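Local coordinates for Lmo0181 protein (Listeria monocytogenes serovar 1/2a, PDB 5F7V), which binds the cyclic glucan cycloalternan and, as a membrane-anchored substrate-binding lipoprotein, probably hands it to an ABC transporter for uptake, at residues 175-180 against 370-375; 181-186 against 359-364. All coordinates share one frame; numbering follows the deposited sequence.

Interaction 1 (175-180 against 370-375). With GLC (alpha-D-glucopyranose), chain B.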
# COMPACT_ATOMS: atom_id res chain seq x y z
N GLN A 175 11.10 6.37 7.07
CA GLN A 175 9.69 6.52 6.70
C GLN A 175 9.67 7.26 5.37
O GLN A 175 10.43 8.22 5.15
CB GLN A 175 8.98 7.34 7.75
CG GLN A 175 7.50 7.56 7.47
CD GLN A 175 6.66 7.91 8.67
OE1 GLN A 175 5.43 7.83 8.62
NE2 GLN A 175 7.31 8.34 9.72
N PRO A 176 8.80 6.84 4.44
CA PRO A 176 8.75 7.57 3.16
C PRO A 176 8.27 9.01 3.34
O PRO A 176 7.43 9.32 4.16
CB PRO A 176 7.76 6.74 2.34
CG PRO A 176 7.81 5.37 2.96
CD PRO A 176 7.96 5.62 4.41
N VAL A 177 8.84 9.90 2.56
CA VAL A 177 8.39 11.29 2.47
C VAL A 177 7.81 11.48 1.07
O VAL A 177 8.46 12.00 0.19
CB VAL A 177 9.47 12.32 2.83
CG1 VAL A 177 8.83 13.68 2.99
CG2 VAL A 177 10.13 11.89 4.14
N THR A 178 6.58 11.00 0.92
CA THR A 178 5.90 10.88 -0.36
C THR A 178 4.45 11.31 -0.17
O THR A 178 3.97 11.39 0.95
CB THR A 178 5.90 9.42 -0.86
OG1 THR A 178 5.16 8.65 0.10
CG2 THR A 178 7.30 8.90 -1.09
N MET A 179 3.76 11.58 -1.28
CA MET A 179 2.33 11.87 -1.21
C MET A 179 1.58 10.74 -0.54
O MET A 179 0.67 10.99 0.26
CB MET A 179 1.79 12.17 -2.62
CG MET A 179 0.29 12.39 -2.61
SD MET A 179 -0.22 13.90 -1.72
CE MET A 179 -0.56 14.93 -3.13
N ASN A 180 1.91 9.50 -0.86
CA ASN A 180 1.15 8.37 -0.28
C ASN A 180 1.34 8.30 1.21
O ASN A 180 0.38 8.06 1.95
CB ASN A 180 1.56 7.04 -0.90
CG ASN A 180 0.43 6.35 -1.63
OD1 ASN A 180 -0.38 7.00 -2.31
ND2 ASN A 180 0.37 5.04 -1.47
N SER A 370 8.39 14.83 -6.13
CA SER A 370 9.59 15.56 -6.56
C SER A 370 9.82 16.75 -5.60
O SER A 370 10.95 16.99 -5.21
CB SER A 370 9.42 16.03 -8.01
OG SER A 370 10.47 16.89 -8.40
N GLU A 371 8.77 17.48 -5.23
CA GLU A 371 8.92 18.61 -4.30
C GLU A 371 9.43 18.14 -2.95
O GLU A 371 10.26 18.80 -2.35
CB GLU A 371 7.59 19.35 -4.14
CG GLU A 371 7.19 20.09 -5.40
CD GLU A 371 8.21 21.09 -5.92
OE1 GLU A 371 8.58 21.96 -5.10
OE2 GLU A 371 8.71 20.98 -7.06
N PHE A 372 8.93 17.01 -2.46
CA PHE A 372 9.38 16.49 -1.18
C PHE A 372 10.84 16.05 -1.24
O PHE A 372 11.59 16.32 -0.31
CB PHE A 372 8.49 15.35 -0.71
CG PHE A 372 7.12 15.74 -0.26
CD1 PHE A 372 6.65 17.05 -0.20
CD2 PHE A 372 6.24 14.73 0.11
CE1 PHE A 372 5.38 17.34 0.22
CE2 PHE A 372 4.95 15.01 0.51
CZ PHE A 372 4.52 16.33 0.58
N GLU A 373 11.25 15.40 -2.32
CA GLU A 373 12.63 15.01 -2.49
C GLU A 373 13.55 16.22 -2.43
O GLU A 373 14.64 16.19 -1.86
CB GLU A 373 12.79 14.24 -3.81
CG GLU A 373 14.16 13.61 -3.95
CD GLU A 373 14.28 12.26 -3.32
OE1 GLU A 373 13.43 11.88 -2.47
OE2 GLU A 373 15.28 11.59 -3.72
N LYS A 374 13.13 17.32 -3.03
CA LYS A 374 13.94 18.53 -2.99
C LYS A 374 14.13 18.98 -1.55
O LYS A 374 15.20 19.50 -1.23
CB LYS A 374 13.34 19.69 -3.80
CG LYS A 374 13.39 19.51 -5.30
CD LYS A 374 12.63 20.62 -6.01
CE LYS A 374 12.40 20.36 -7.47
NZ LYS A 374 11.61 21.48 -8.04
N VAL A 375 13.14 18.85 -0.67
CA VAL A 375 13.38 19.23 0.73
C VAL A 375 14.41 18.32 1.34
O VAL A 375 15.34 18.77 2.01
CB VAL A 375 12.07 19.14 1.53
CG1 VAL A 375 12.33 19.57 2.97
CG2 VAL A 375 10.96 19.94 0.87
C1 GLC B . 3.22 2.80 -1.51
C2 GLC B . 4.72 2.55 -1.51
C3 GLC B . 5.10 1.82 -0.22
C4 GLC B . 4.65 2.64 0.97
C5 GLC B . 3.17 3.05 0.85
C6 GLC B . 2.73 4.09 1.89
O2 GLC B . 5.12 1.79 -2.67
O3 GLC B . 6.53 1.69 -0.24
O4 GLC B . 4.77 1.88 2.18
O5 GLC B . 2.85 3.63 -0.41
O6 GLC B . 3.53 5.26 1.74
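Phe372 turns the edge of its ring to the backbone carbonyl of Val177: Val177 O lies close to the ring plane, 3.5 Å from Phe372 CD2. The contact therefore rests largely on an aromatic rim meeting main chain. It belongs to the two-lobed fold of the type II periplasmic binding proteins and joins the loop that leads into helix 179-187 to the C-terminal part of helix 361-376. With CG beside its own backbone N (chi1 -71°), Phe372 sends its ring along the loop, so that CE2 reaches the next carbonyl, with Phe372 CE2 3.8 Å from Thr178 O. Two neighbouring C-H groups of one ring edge thus face consecutive carbonyl oxygens, which probably gives a weakly favourable electrostatic match.

Val177 adds the apolar share. Its CG1, anti to the backbone N (chi1 -169°), stands above the ring plane, beyond the rim near CD2, with Val177 CG1 4.0 Å from Phe372 CD2. Leu212 of helix 206-220 touches both side chains, and Leu386 of helix 382-397 adjoins Phe372.

Beyond Val177 the chain enters its helix in capped form. Thr178 is the N-cap: its OG1 reaches forward over the first turn to accept the N-H of Glu181, while Asn369 OD1 of helix 361-376 takes the N-H of Met179. The capped first turn carries Asn180 to the sugar. The ND2 of Asn180 is gripped by Glu77 OE2 as well as by the ligand, which should fix the rotation of the amide. From ND2 one N-H runs to the ring oxygen of the glucose, with Asn180 ND2 3.0 Å from GLC O5 and an N-H...O angle of 159°.

Interaction 2 (181-186 against 359-364). With GLC (alpha-D-glucopyranose), chain B.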
# COMPACT_ATOMS: atom_id res chain seq x y z
N GLU A 181 2.55 8.58 1.68
CA GLU A 181 2.76 8.56 3.13
C GLU A 181 2.11 9.78 3.78
O GLU A 181 1.60 9.74 4.90
CB GLU A 181 4.25 8.52 3.44
CG GLU A 181 4.54 8.13 4.88
CD GLU A 181 4.33 6.66 5.18
OE1 GLU A 181 4.07 5.82 4.26
OE2 GLU A 181 4.46 6.32 6.39
N PHE A 182 2.17 10.89 3.05
CA PHE A 182 1.77 12.18 3.66
C PHE A 182 0.30 12.31 3.90
O PHE A 182 -0.05 12.98 4.86
CB PHE A 182 2.24 13.30 2.76
CG PHE A 182 2.13 14.64 3.44
CD1 PHE A 182 2.87 14.89 4.59
CD2 PHE A 182 1.29 15.63 2.98
CE1 PHE A 182 2.79 16.09 5.27
CE2 PHE A 182 1.20 16.83 3.65
CZ PHE A 182 1.93 17.04 4.80
N TYR A 183 -0.57 11.70 3.10
CA TYR A 183 -1.99 11.91 3.45
C TYR A 183 -2.26 11.29 4.82
O TYR A 183 -3.11 11.76 5.57
CB TYR A 183 -2.98 11.45 2.39
CG TYR A 183 -3.10 9.97 2.09
CD1 TYR A 183 -3.89 9.15 2.86
CD2 TYR A 183 -2.45 9.39 1.02
CE1 TYR A 183 -4.06 7.81 2.56
CE2 TYR A 183 -2.60 8.06 0.70
CZ TYR A 183 -3.39 7.29 1.49
OH TYR A 183 -3.56 5.97 1.16
N LYS A 184 -1.56 10.20 5.15
CA LYS A 184 -1.64 9.61 6.50
C LYS A 184 -0.99 10.48 7.57
O LYS A 184 -1.58 10.73 8.61
CB LYS A 184 -1.01 8.24 6.45
CG LYS A 184 -0.89 7.58 7.80
CD LYS A 184 -0.09 6.29 7.80
CE LYS A 184 1.38 6.48 7.42
NZ LYS A 184 2.04 5.16 7.26
N VAL A 185 0.25 10.89 7.35
CA VAL A 185 0.98 11.67 8.36
C VAL A 185 0.31 13.02 8.59
O VAL A 185 0.22 13.48 9.73
CB VAL A 185 2.48 11.78 7.99
CG1 VAL A 185 3.20 12.61 9.02
CG2 VAL A 185 3.08 10.38 7.96
N ALA A 186 -0.22 13.63 7.53
CA ALA A 186 -1.05 14.85 7.71
C ALA A 186 -2.25 14.59 8.61
O ALA A 186 -2.51 15.36 9.54
CB ALA A 186 -1.51 15.36 6.36
N LYS A 359 -8.98 10.91 -10.09
CA LYS A 359 -8.41 10.37 -11.32
C LYS A 359 -6.95 10.75 -11.56
O LYS A 359 -6.28 9.99 -12.26
CB LYS A 359 -9.26 10.73 -12.53
CG LYS A 359 -9.19 12.18 -12.95
CD LYS A 359 -9.85 12.37 -14.30
CE LYS A 359 -9.72 13.83 -14.71
NZ LYS A 359 -10.58 14.09 -15.88
N ASP A 360 -6.46 11.84 -10.98
CA ASP A 360 -5.12 12.33 -11.25
C ASP A 360 -4.16 11.96 -10.12
O ASP A 360 -3.12 12.57 -10.05
CB ASP A 360 -5.13 13.84 -11.44
CG ASP A 360 -5.93 14.28 -12.64
OD1 ASP A 360 -5.67 13.72 -13.73
OD2 ASP A 360 -6.81 15.17 -12.46
N TRP A 361 -4.47 10.97 -9.29
CA TRP A 361 -3.64 10.70 -8.12
C TRP A 361 -2.19 10.44 -8.44
O TRP A 361 -1.31 11.04 -7.82
CB TRP A 361 -4.18 9.50 -7.36
CG TRP A 361 -3.42 9.23 -6.09
CD1 TRP A 361 -2.61 8.18 -5.82
CD2 TRP A 361 -3.41 10.04 -4.93
NE1 TRP A 361 -2.11 8.29 -4.55
CE2 TRP A 361 -2.60 9.42 -3.96
CE3 TRP A 361 -4.01 11.25 -4.59
CZ2 TRP A 361 -2.39 9.95 -2.69
CZ3 TRP A 361 -3.78 11.80 -3.34
CH2 TRP A 361 -2.98 11.13 -2.38
N ASN A 362 -1.90 9.56 -9.39
CA ASN A 362 -0.50 9.25 -9.67
C ASN A 362 0.26 10.45 -10.23
O ASN A 362 1.43 10.66 -9.86
CB ASN A 362 -0.39 7.97 -10.51
CG ASN A 362 -0.75 6.69 -9.75
OD1 ASN A 362 -0.72 6.60 -8.50
ND2 ASN A 362 -1.11 5.65 -10.51
N LYS A 363 -0.40 11.26 -11.04
CA LYS A 363 0.21 12.45 -11.62
C LYS A 363 0.51 13.49 -10.54
O LYS A 363 1.62 14.05 -10.47
CB LYS A 363 -0.75 13.00 -12.67
CG LYS A 363 -0.13 14.17 -13.37
CD LYS A 363 -1.12 15.08 -14.04
CE LYS A 363 -2.08 14.37 -14.95
NZ LYS A 363 -2.12 15.22 -16.18
N ILE A 364 -0.47 13.77 -9.67
CA ILE A 364 -0.23 14.73 -8.60
C ILE A 364 0.81 14.17 -7.62
O ILE A 364 1.61 14.94 -7.10
CB ILE A 364 -1.49 15.29 -7.91
CG1 ILE A 364 -2.23 14.27 -7.04
CG2 ILE A 364 -2.38 15.94 -8.94
CD1 ILE A 364 -3.39 14.85 -6.26
C1 GLC B . 3.22 2.80 -1.51
C2 GLC B . 4.72 2.55 -1.51
C3 GLC B . 5.10 1.82 -0.22
C4 GLC B . 4.65 2.64 0.97
C5 GLC B . 3.17 3.05 0.85
C6 GLC B . 2.73 4.09 1.89
O2 GLC B . 5.12 1.79 -2.67
O3 GLC B . 6.53 1.69 -0.24
O4 GLC B . 4.77 1.88 2.18
O5 GLC B . 2.85 3.63 -0.41
O6 GLC B . 3.53 5.26 1.74
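Lys184 NZ is gripped by two carboxylates, at 2.8 Å by Glu181 OE2, one turn back on its own helix, and by Glu270 OE1 from a loop. The ammonium group approaches Glu181 from above the carboxylate plane, 56° out of it. The other oxygen of Glu181 faces the ligand: the O6 hydroxyl of the glucose donates to it in a short bond, GLC O6 to Glu181 OE1 2.6 Å. A bend at chi2 (74°) turns the carboxylate so that it can serve lysine and sugar at once. Lys184 thereby acts as a second-shell residue that positions a sugar-binding one, and its charge would probably favour the ionised form of Glu181.

In the solute-binding fold of this protein, helix 179-187 runs beside the cleft, and its Tyr183 makes the link to the first turn of helix 361-376. Tyr183 CD2 lies 3.8 Å from Trp361 CZ2, and Tyr183 CE2 follows at 3.9 Å from the same Trp361 CZ2, so one side of the phenol ring meets the far corner of the indole. The ring planes stand at 72°, with 5.8 Å between the Tyr183 centroid and that of the six-membered ring of Trp361. Tyr183 reaches this place with CG wedged between its backbone N and carbonyl carbon, whereas Trp361 extends with CG anti to its backbone N and reaches across toward helix 179-187.

Both rings have further neighbours. Tyr183 packs edge-to-face with His279 and against Phe281 of strand 278-287, while Pro356 touches Trp361. At the start of the tryptophan's helix, Asp360 occupies the N-cap position, and its carbonyl receives the first-turn bond, Ile364 N to Asp360 O at 2.9 Å.

Interactions 1 and 2 use the same two helices, 179-187 and 361-376, and their centres lie about 10 Å apart. Interaction 1 sits toward the C-terminal end of helix 361-376 and interaction 2 at its beginning. Among the direct contacts between them are a probable hydrogen bond of 3.1 Å between Asn180 OD1 and Trp361 NE1, and packing of Met179 CG on Trp361 CH2 at 3.5 Å. Phe182 and Phe372 add an edge-to-face pair between the helices. One glucose unit of the bound cycloalternan is held by Asn180 of 175-180 and Glu181 of 181-186, adjacent residues at the start of helix 179-187, so the seating of this helix on helix 361-376 probably helps to place the sugar-binding residues.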